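Local structure of endo-1,4-beta-xylanase (Uncultured bacterium, 7AX7) at residues 2-14 and 176-189. The protein is the carbohydrate esterase domain of a multidomain xylanase and uses a cobalt ion to remove acetyl groups from acetylated xylan. Sequence-based numbering, arbitrary orientation.
Sequences NEKLIALTFDDGP and GYTFVTVSELFEKK. With CO (cobalt (II) ion), chain B.
Leu5 is wedged between strand 177-179 and the helix that follows it, and both of its methyl groups are used. With CG anti to the carbonyl carbon (chi1 -56°), CD2 reaches CG1 of Val180 at 4.0 Å, while CD1 meets CB of Lys188 at 3.8 Å and the aliphatic CE of Lys189. Leu185 CD1 packs on Leu5 CB, so a branched, wholly apolar residue suits this buried spot under the helix. The amino group of Lys189 reaches past the leucine to a water that also bonds Glu3 O, and it forms a salt bridge with Asp146. Ile6 points to the other face of the sheet, where its CD1 lies 3.8 Å from CE1 of Tyr177; a beta-branched apolar residue suits an extended strand packed by this ring. N and O of Ile6 are both held by the neighbouring segment, on the same edge of the strand: Ile6 N donates to Thr178 O at 2.9 Å, and Ile6 O accepts from Val180 N. Thr178 N also donates to Lys4 O at 2.7 Å, giving parallel pairing. Strand 4-11 thereby has 177-179 and, further along, 33-36 on one flank and 148-153 on the other, as a central strand of the NodB-type deacetylase fold; further along the chain, Asp12 binds cobalt together with His62 and His66. From Val180 the two chains part, and a water accepts from Leu8 N and lies 2.8 Å from Val180 O, bridging the gap. On the helix side, the small Ala7 leaves room for Leu185, its CB 4.1 Å from CD2. Thr181 caps the helix through OG1, which accepts from Glu184 N, and Thr181 N donates in turn to Glu184 OE1, completing a capping box.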
ATOM      1  N   ASN A   2     -24.729   3.215   3.598  1.00 19.62           N
ATOM      2  CA  ASN A   2     -23.998   3.841   4.709  1.00 23.93           C
ATOM      3  C   ASN A   2     -22.675   3.122   5.039  1.00 12.36           C
ATOM      4  O   ASN A   2     -22.120   3.307   6.119  1.00 16.48           O
ATOM      5  CB  ASN A   2     -24.893   3.912   5.967  1.00 22.63           C
ATOM      6  CG  ASN A   2     -25.091   2.549   6.664  1.00 19.27           C
ATOM      7  OD1 ASN A   2     -25.218   2.482   7.898  1.00 22.18           O
ATOM      8  ND2 ASN A   2     -25.140   1.474   5.888  1.00 15.88           N
ATOM      9  N   GLU A   3     -22.189   2.303   4.103  1.00 12.32           N
ATOM     10  CA  GLU A   3     -20.886   1.658   4.248  1.00 15.46           C
ATOM     11  C   GLU A   3     -19.799   2.695   4.508  1.00 15.14           C
ATOM     12  O   GLU A   3     -19.792   3.773   3.911  1.00 18.40           O
ATOM     13  CB  GLU A   3     -20.544   0.854   2.986  1.00 20.93           C
ATOM     14  CG  GLU A   3     -20.500  -0.671   3.169  1.00 25.66           C
ATOM     15  CD  GLU A   3     -20.127  -1.431   1.885  1.00 29.28           C
ATOM     16  OE1 GLU A   3     -20.231  -2.678   1.874  1.00 39.18           O
ATOM     17  OE2 GLU A   3     -19.733  -0.789   0.888  1.00 19.95           O
ATOM     18  N   LYS A   4     -18.885   2.364   5.419  1.00 13.81           N
ATOM     19  CA  LYS A   4     -17.747   3.212   5.768  1.00 12.57           C
ATOM     20  C   LYS A   4     -16.482   2.453   5.397  1.00 13.28           C
ATOM     21  O   LYS A   4     -16.207   1.395   5.971  1.00 12.22           O
ATOM     22  CB  LYS A   4     -17.743   3.558   7.260  1.00 14.31           C
ATOM     23  CG  LYS A   4     -18.971   4.290   7.734  1.00 21.55           C
ATOM     24  CD  LYS A   4     -19.014   4.403   9.251  1.00 30.72           C
ATOM     25  CE  LYS A   4     -20.250   5.190   9.708  1.00 32.49           C
ATOM     26  NZ  LYS A   4     -21.556   4.580   9.248  1.00 26.70           N
ATOM     27  N   LEU A   5     -15.728   2.977   4.432  1.00 11.28           N
ATOM     28  CA  LEU A   5     -14.652   2.229   3.801  1.00 11.19           C
ATOM     29  C   LEU A   5     -13.295   2.659   4.339  1.00  9.31           C
ATOM     30  O   LEU A   5     -13.040   3.854   4.524  1.00 10.07           O
ATOM     31  CB  LEU A   5     -14.681   2.410   2.281  1.00 11.53           C
ATOM     32  CG  LEU A   5     -15.989   2.045   1.576  1.00 13.57           C
ATOM     33  CD1 LEU A   5     -15.811   2.141   0.059  1.00 10.84           C
ATOM     34  CD2 LEU A   5     -16.476   0.645   1.994  1.00 12.41           C
ATOM     35  N   ILE A   6     -12.424   1.675   4.583  1.00  9.58           N
ATOM     36  CA  ILE A   6     -11.034   1.915   4.962  1.00  7.86           C
ATOM     37  C   ILE A   6     -10.138   1.070   4.068  1.00  9.58           C
ATOM     38  O   ILE A   6     -10.438  -0.099   3.789  1.00  7.77           O
ATOM     39  CB  ILE A   6     -10.757   1.596   6.446  1.00 15.45           C
ATOM     40  CG1 ILE A   6     -11.491   2.573   7.353  1.00 19.23           C
ATOM     41  CG2 ILE A   6      -9.280   1.757   6.744  1.00 12.86           C
ATOM     42  CD1 ILE A   6     -10.790   3.915   7.461  1.00 15.00           C
ATOM     43  N   ALA A   7      -9.035   1.656   3.625  1.00  9.70           N
ATOM     44  CA  ALA A   7      -8.079   0.969   2.760  1.00  7.74           C
ATOM     45  C   ALA A   7      -6.777   0.850   3.541  1.00 11.24           C
ATOM     46  O   ALA A   7      -5.997   1.811   3.598  1.00  9.16           O
ATOM     47  CB  ALA A   7      -7.890   1.716   1.441  1.00  5.93           C
ATOM     48  N   LEU A   8      -6.571  -0.313   4.167  1.00  7.36           N
ATOM     49  CA  LEU A   8      -5.294  -0.620   4.797  1.00 10.37           C
ATOM     50  C   LEU A   8      -4.265  -0.936   3.721  1.00  9.31           C
ATOM     51  O   LEU A   8      -4.535  -1.729   2.817  1.00  7.71           O
ATOM     52  CB  LEU A   8      -5.438  -1.807   5.752  1.00  7.95           C
ATOM     53  CG  LEU A   8      -6.065  -1.596   7.130  1.00 18.08           C
ATOM     54  CD1 LEU A   8      -6.121  -2.927   7.884  1.00 15.04           C
ATOM     55  CD2 LEU A   8      -5.290  -0.565   7.934  1.00 16.78           C
ATOM     56  N   THR A   9      -3.086  -0.317   3.808  1.00  7.84           N
ATOM     57  CA  THR A   9      -2.087  -0.464   2.756  1.00  9.65           C
ATOM     58  C   THR A   9      -0.705  -0.634   3.377  1.00 10.47           C
ATOM     59  O   THR A   9      -0.414  -0.103   4.453  1.00  9.30           O
ATOM     60  CB  THR A   9      -2.085   0.735   1.769  1.00  8.35           C
ATOM     61  OG1 THR A   9      -1.578   1.908   2.419  1.00 10.92           O
ATOM     62  CG2 THR A   9      -3.490   1.019   1.258  1.00  5.84           C
ATOM     63  N   PHE A  10       0.152  -1.370   2.671  1.00  9.69           N
ATOM     64  CA  PHE A  10       1.456  -1.764   3.185  1.00  9.67           C
ATOM     65  C   PHE A  10       2.534  -1.471   2.150  1.00  8.47           C
ATOM     66  O   PHE A  10       2.418  -1.897   0.993  1.00  8.43           O
ATOM     67  CB  PHE A  10       1.462  -3.254   3.556  1.00  7.59           C
ATOM     68  CG  PHE A  10       0.553  -3.602   4.702  1.00  9.51           C
ATOM     69  CD1 PHE A  10       1.015  -3.554   6.013  1.00  8.34           C
ATOM     70  CD2 PHE A  10      -0.764  -3.985   4.470  1.00  8.37           C
ATOM     71  CE1 PHE A  10       0.190  -3.880   7.076  1.00 10.52           C
ATOM     72  CE2 PHE A  10      -1.607  -4.317   5.534  1.00 11.19           C
ATOM     73  CZ  PHE A  10      -1.128  -4.263   6.838  1.00  9.40           C
ATOM     74  N   ASP A  11       3.582  -0.766   2.577  1.00  8.21           N
ATOM     75  CA  ASP A  11       4.735  -0.405   1.757  1.00  8.70           C
ATOM     76  C   ASP A  11       5.952  -1.276   2.067  1.00  7.87           C
ATOM     77  O   ASP A  11       6.184  -1.655   3.220  1.00  8.10           O
ATOM     78  CB  ASP A  11       5.148   1.053   1.997  1.00  7.51           C
ATOM     79  CG  ASP A  11       4.317   2.047   1.225  1.00 14.88           C
ATOM     80  OD1 ASP A  11       3.410   1.628   0.465  1.00 12.66           O
ATOM     81  OD2 ASP A  11       4.594   3.262   1.379  1.00 11.41           O
ATOM     82  N   ASP A  12       6.737  -1.564   1.015  1.00  5.64           N
ATOM     83  CA  ASP A  12       8.143  -1.968   1.084  1.00  4.50           C
ATOM     84  C   ASP A  12       8.370  -3.478   0.969  1.00 10.28           C
ATOM     85  O   ASP A  12       9.522  -3.927   0.985  1.00 10.67           O
ATOM     86  CB  ASP A  12       8.798  -1.455   2.371  1.00  8.47           C
ATOM     87  CG  ASP A  12       8.935   0.070   2.407  1.00 10.83           C
ATOM     88  OD1 ASP A  12       8.529   0.759   1.442  1.00 10.00           O
ATOM     89  OD2 ASP A  12       9.451   0.588   3.414  1.00 11.08           O
ATOM     90  N   GLY A  13       7.310  -4.276   0.830  1.00  6.29           N
ATOM     91  CA  GLY A  13       7.482  -5.699   0.635  1.00  7.06           C
ATOM     92  C   GLY A  13       7.664  -6.092  -0.825  1.00  9.49           C
ATOM     93  O   GLY A  13       7.946  -5.253  -1.689  1.00  8.87           O
ATOM     94  N   PRO A  14       7.526  -7.396  -1.129  1.00  6.67           N
ATOM     95  CA  PRO A  14       7.259  -8.430  -0.127  1.00  7.80           C
ATOM     96  C   PRO A  14       8.494  -8.736   0.704  1.00 11.09           C
ATOM     97  O   PRO A  14       9.620  -8.566   0.232  1.00  9.74           O
ATOM     98  CB  PRO A  14       6.858  -9.661  -0.963  1.00 12.23           C
ATOM     99  CG  PRO A  14       6.832  -9.191  -2.428  1.00  9.03           C
ATOM    100  CD  PRO A  14       7.715  -7.975  -2.467  1.00 11.61           C
ATOM    101  N   GLY A 176     -17.434   0.073  12.819  1.00 13.38           N
ATOM    102  CA  GLY A 176     -18.302  -0.008  11.664  1.00 15.58           C
ATOM    103  C   GLY A 176     -17.623   0.130  10.319  1.00 14.80           C
ATOM    104  O   GLY A 176     -18.317   0.311   9.312  1.00 11.30           O
ATOM    105  N   TYR A 177     -16.299   0.042  10.257  1.00 11.46           N
ATOM    106  CA  TYR A 177     -15.611   0.182   8.983  1.00  9.43           C
ATOM    107  C   TYR A 177     -15.565  -1.141   8.232  1.00 12.59           C
ATOM    108  O   TYR A 177     -15.604  -2.221   8.824  1.00 14.50           O
ATOM    109  CB  TYR A 177     -14.189   0.705   9.187  1.00 10.78           C
ATOM    110  CG  TYR A 177     -14.118   2.145   9.639  1.00  9.32           C
ATOM    111  CD1 TYR A 177     -14.245   3.184   8.730  1.00 11.09           C
ATOM    112  CD2 TYR A 177     -13.903   2.464  10.971  1.00 12.93           C
ATOM    113  CE1 TYR A 177     -14.167   4.509   9.135  1.00 14.12           C
ATOM    114  CE2 TYR A 177     -13.818   3.792  11.390  1.00 13.65           C
ATOM    115  CZ  TYR A 177     -13.949   4.808  10.469  1.00 15.72           C
ATOM    116  OH  TYR A 177     -13.866   6.126  10.884  1.00 19.04           O
ATOM    117  N   THR A 178     -15.493  -1.037   6.911  1.00 11.42           N
ATOM    118  CA  THR A 178     -15.367  -2.169   6.009  1.00  9.58           C
ATOM    119  C   THR A 178     -14.046  -2.020   5.272  1.00 11.79           C
ATOM    120  O   THR A 178     -13.743  -0.936   4.766  1.00 15.24           O
ATOM    121  CB  THR A 178     -16.535  -2.210   5.020  1.00 11.33           C
ATOM    122  OG1 THR A 178     -17.750  -2.512   5.728  1.00 12.86           O
ATOM    123  CG2 THR A 178     -16.286  -3.262   3.942  1.00 12.97           C
ATOM    124  N   PHE A 179     -13.256  -3.086   5.222  1.00 10.83           N
ATOM    125  CA  PHE A 179     -11.932  -3.015   4.619  1.00 10.32           C
ATOM    126  C   PHE A 179     -12.012  -3.300   3.126  1.00 10.49           C
ATOM    127  O   PHE A 179     -12.693  -4.235   2.695  1.00 11.66           O
ATOM    128  CB  PHE A 179     -10.975  -3.996   5.296  1.00 10.92           C
ATOM    129  CG  PHE A 179     -10.635  -3.617   6.702  1.00 12.15           C
ATOM    130  CD1 PHE A 179      -9.617  -2.720   6.962  1.00 13.71           C
ATOM    131  CD2 PHE A 179     -11.350  -4.144   7.767  1.00 12.14           C
ATOM    132  CE1 PHE A 179      -9.312  -2.358   8.267  1.00 16.83           C
ATOM    133  CE2 PHE A 179     -11.051  -3.787   9.066  1.00 10.57           C
ATOM    134  CZ  PHE A 179     -10.033  -2.900   9.320  1.00  9.76           C
ATOM    135  N   VAL A 180     -11.317  -2.475   2.339  1.00  9.03           N
ATOM    136  CA  VAL A 180     -11.308  -2.596   0.887  1.00  8.81           C
ATOM    137  C   VAL A 180      -9.889  -2.387   0.379  1.00 13.61           C
ATOM    138  O   VAL A 180      -9.050  -1.778   1.044  1.00  8.20           O
ATOM    139  CB  VAL A 180     -12.267  -1.586   0.220  1.00 11.19           C
ATOM    140  CG1 VAL A 180     -13.728  -1.871   0.626  1.00 13.10           C
ATOM    141  CG2 VAL A 180     -11.878  -0.151   0.579  1.00  7.40           C
ATOM    142  N   THR A 181      -9.626  -2.910  -0.821  1.00  8.37           N
ATOM    143  CA  THR A 181      -8.414  -2.538  -1.535  1.00  8.47           C
ATOM    144  C   THR A 181      -8.559  -1.114  -2.066  1.00  8.14           C
ATOM    145  O   THR A 181      -9.650  -0.537  -2.073  1.00  7.82           O
ATOM    146  CB  THR A 181      -8.134  -3.498  -2.695  1.00  8.69           C
ATOM    147  OG1 THR A 181      -9.136  -3.328  -3.715  1.00  7.37           O
ATOM    148  CG2 THR A 181      -8.133  -4.963  -2.221  1.00  7.93           C
ATOM    149  N   VAL A 182      -7.440  -0.542  -2.516  1.00  8.66           N
ATOM    150  CA  VAL A 182      -7.482   0.801  -3.094  1.00  5.41           C
ATOM    151  C   VAL A 182      -8.351   0.816  -4.353  1.00  7.43           C
ATOM    152  O   VAL A 182      -9.185   1.715  -4.534  1.00  7.97           O
ATOM    153  CB  VAL A 182      -6.053   1.310  -3.358  1.00  7.18           C
ATOM    154  CG1 VAL A 182      -6.079   2.702  -3.990  1.00  8.40           C
ATOM    155  CG2 VAL A 182      -5.261   1.349  -2.046  1.00  7.18           C
ATOM    156  N   SER A 183      -8.205  -0.193  -5.223  1.00  6.32           N
ATOM    157  CA  SER A 183      -9.099  -0.301  -6.375  1.00  6.75           C
ATOM    158  C   SER A 183     -10.555  -0.371  -5.927  1.00  8.76           C
ATOM    159  O   SER A 183     -11.412   0.345  -6.451  1.00  9.95           O
ATOM    160  CB  SER A 183      -8.746  -1.530  -7.226  1.00  9.59           C
ATOM    161  OG  SER A 183      -7.645  -1.285  -8.082  1.00  8.15           O
ATOM    162  N   GLU A 184     -10.854  -1.234  -4.952  1.00  8.47           N
ATOM    163  CA  GLU A 184     -12.230  -1.340  -4.468  1.00  9.31           C
ATOM    164  C   GLU A 184     -12.702  -0.030  -3.849  1.00  9.61           C
ATOM    165  O   GLU A 184     -13.869   0.344  -3.991  1.00  9.47           O
ATOM    166  CB  GLU A 184     -12.344  -2.481  -3.460  1.00  8.52           C
ATOM    167  CG  GLU A 184     -12.302  -3.853  -4.086  1.00 12.16           C
ATOM    168  CD  GLU A 184     -12.111  -4.943  -3.050  1.00 14.88           C
ATOM    169  OE1 GLU A 184     -11.810  -4.611  -1.881  1.00 10.52           O
ATOM    170  OE2 GLU A 184     -12.262  -6.127  -3.407  1.00 13.29           O
ATOM    171  N   LEU A 185     -11.808   0.686  -3.164  1.00  7.54           N
ATOM    172  CA  LEU A 185     -12.183   1.965  -2.568  1.00  7.61           C
ATOM    173  C   LEU A 185     -12.730   2.928  -3.618  1.00 10.67           C
ATOM    174  O   LEU A 185     -13.815   3.502  -3.453  1.00  8.82           O
ATOM    175  CB  LEU A 185     -10.983   2.579  -1.848  1.00  6.90           C
ATOM    176  CG  LEU A 185     -11.150   4.025  -1.377  1.00  9.37           C
ATOM    177  CD1 LEU A 185     -12.291   4.158  -0.352  1.00 11.20           C
ATOM    178  CD2 LEU A 185      -9.836   4.548  -0.827  1.00  9.08           C
ATOM    179  N   PHE A 186     -11.983   3.129  -4.707  1.00  9.01           N
ATOM    180  CA  PHE A 186     -12.448   4.063  -5.727  1.00 10.31           C
ATOM    181  C   PHE A 186     -13.667   3.517  -6.464  1.00 10.43           C
ATOM    182  O   PHE A 186     -14.623   4.257  -6.717  1.00 10.85           O
ATOM    183  CB  PHE A 186     -11.313   4.396  -6.692  1.00  9.67           C
ATOM    184  CG  PHE A 186     -10.309   5.361  -6.117  1.00 12.14           C
ATOM    185  CD1 PHE A 186     -10.550   6.721  -6.136  1.00  9.46           C
ATOM    186  CD2 PHE A 186      -9.139   4.901  -5.528  1.00  8.68           C
ATOM    187  CE1 PHE A 186      -9.636   7.614  -5.595  1.00  9.87           C
ATOM    188  CE2 PHE A 186      -8.218   5.787  -4.993  1.00  9.88           C
ATOM    189  CZ  PHE A 186      -8.466   7.145  -5.025  1.00  9.20           C
ATOM    190  N   GLU A 187     -13.660   2.226  -6.799  1.00  9.06           N
ATOM    191  CA  GLU A 187     -14.812   1.630  -7.471  1.00 11.61           C
ATOM    192  C   GLU A 187     -16.094   1.859  -6.672  1.00 13.12           C
ATOM    193  O   GLU A 187     -17.115   2.295  -7.218  1.00 11.62           O
ATOM    194  CB  GLU A 187     -14.565   0.136  -7.694  1.00 10.75           C
ATOM    195  CG  GLU A 187     -15.490  -0.534  -8.723  1.00 17.89           C
ATOM    196  CD  GLU A 187     -16.907  -0.750  -8.203  1.00 26.39           C
ATOM    197  OE1 GLU A 187     -17.862  -0.566  -8.993  1.00 33.18           O
ATOM    198  OE2 GLU A 187     -17.066  -1.102  -7.008  1.00 24.56           O
ATOM    199  N   LYS A 188     -16.055   1.576  -5.364  1.00 10.20           N
ATOM    200  CA  LYS A 188     -17.286   1.599  -4.578  1.00 13.24           C
ATOM    201  C   LYS A 188     -17.752   3.024  -4.291  1.00 15.39           C
ATOM    202  O   LYS A 188     -18.955   3.259  -4.131  1.00 10.11           O
ATOM    203  CB  LYS A 188     -17.098   0.805  -3.279  1.00 13.43           C
ATOM    204  CG  LYS A 188     -16.980  -0.707  -3.490  1.00 12.86           C
ATOM    205  CD  LYS A 188     -16.681  -1.438  -2.172  1.00 21.62           C
ATOM    206  CE  LYS A 188     -16.472  -2.950  -2.362  1.00 26.80           C
ATOM    207  NZ  LYS A 188     -17.723  -3.704  -2.689  1.00 19.13           N
ATOM    208  N   LYS A 189     -16.833   3.992  -4.244  1.00 12.27           N
ATOM    209  CA  LYS A 189     -17.237   5.385  -4.091  1.00 12.28           C
ATOM    210  C   LYS A 189     -17.618   6.035  -5.416  1.00 14.93           C
ATOM    211  O   LYS A 189     -18.061   7.190  -5.413  1.00 13.54           O
ATOM    212  CB  LYS A 189     -16.122   6.205  -3.423  1.00 11.74           C
ATOM    213  CG  LYS A 189     -15.808   5.832  -1.958  1.00 10.38           C
ATOM    214  CD  LYS A 189     -17.021   6.064  -1.064  1.00 13.98           C
ATOM    215  CE  LYS A 189     -16.682   5.890   0.405  1.00 13.14           C
ATOM    216  NZ  LYS A 189     -17.900   5.965   1.266  1.00 13.33           N
TER
HETATM  217 CO    CO B 801       8.696   2.883   1.220  1.00 16.31          CO
HETATM  218  O   HOH W   1     -19.401   3.682   0.847  1.00 14.48           O
HETATM  219  O   HOH W   2     -19.503  -3.934   4.624  1.00 15.62           O
HETATM  220  O   HOH W   3     -18.855  -0.244   6.738  1.00  7.73           O
HETATM  221  O   HOH W   4      -6.279  -1.513   0.842  1.00  5.85           O
HETATM  222  O   HOH W   5      -8.124  -2.798   3.468  1.00  7.34           O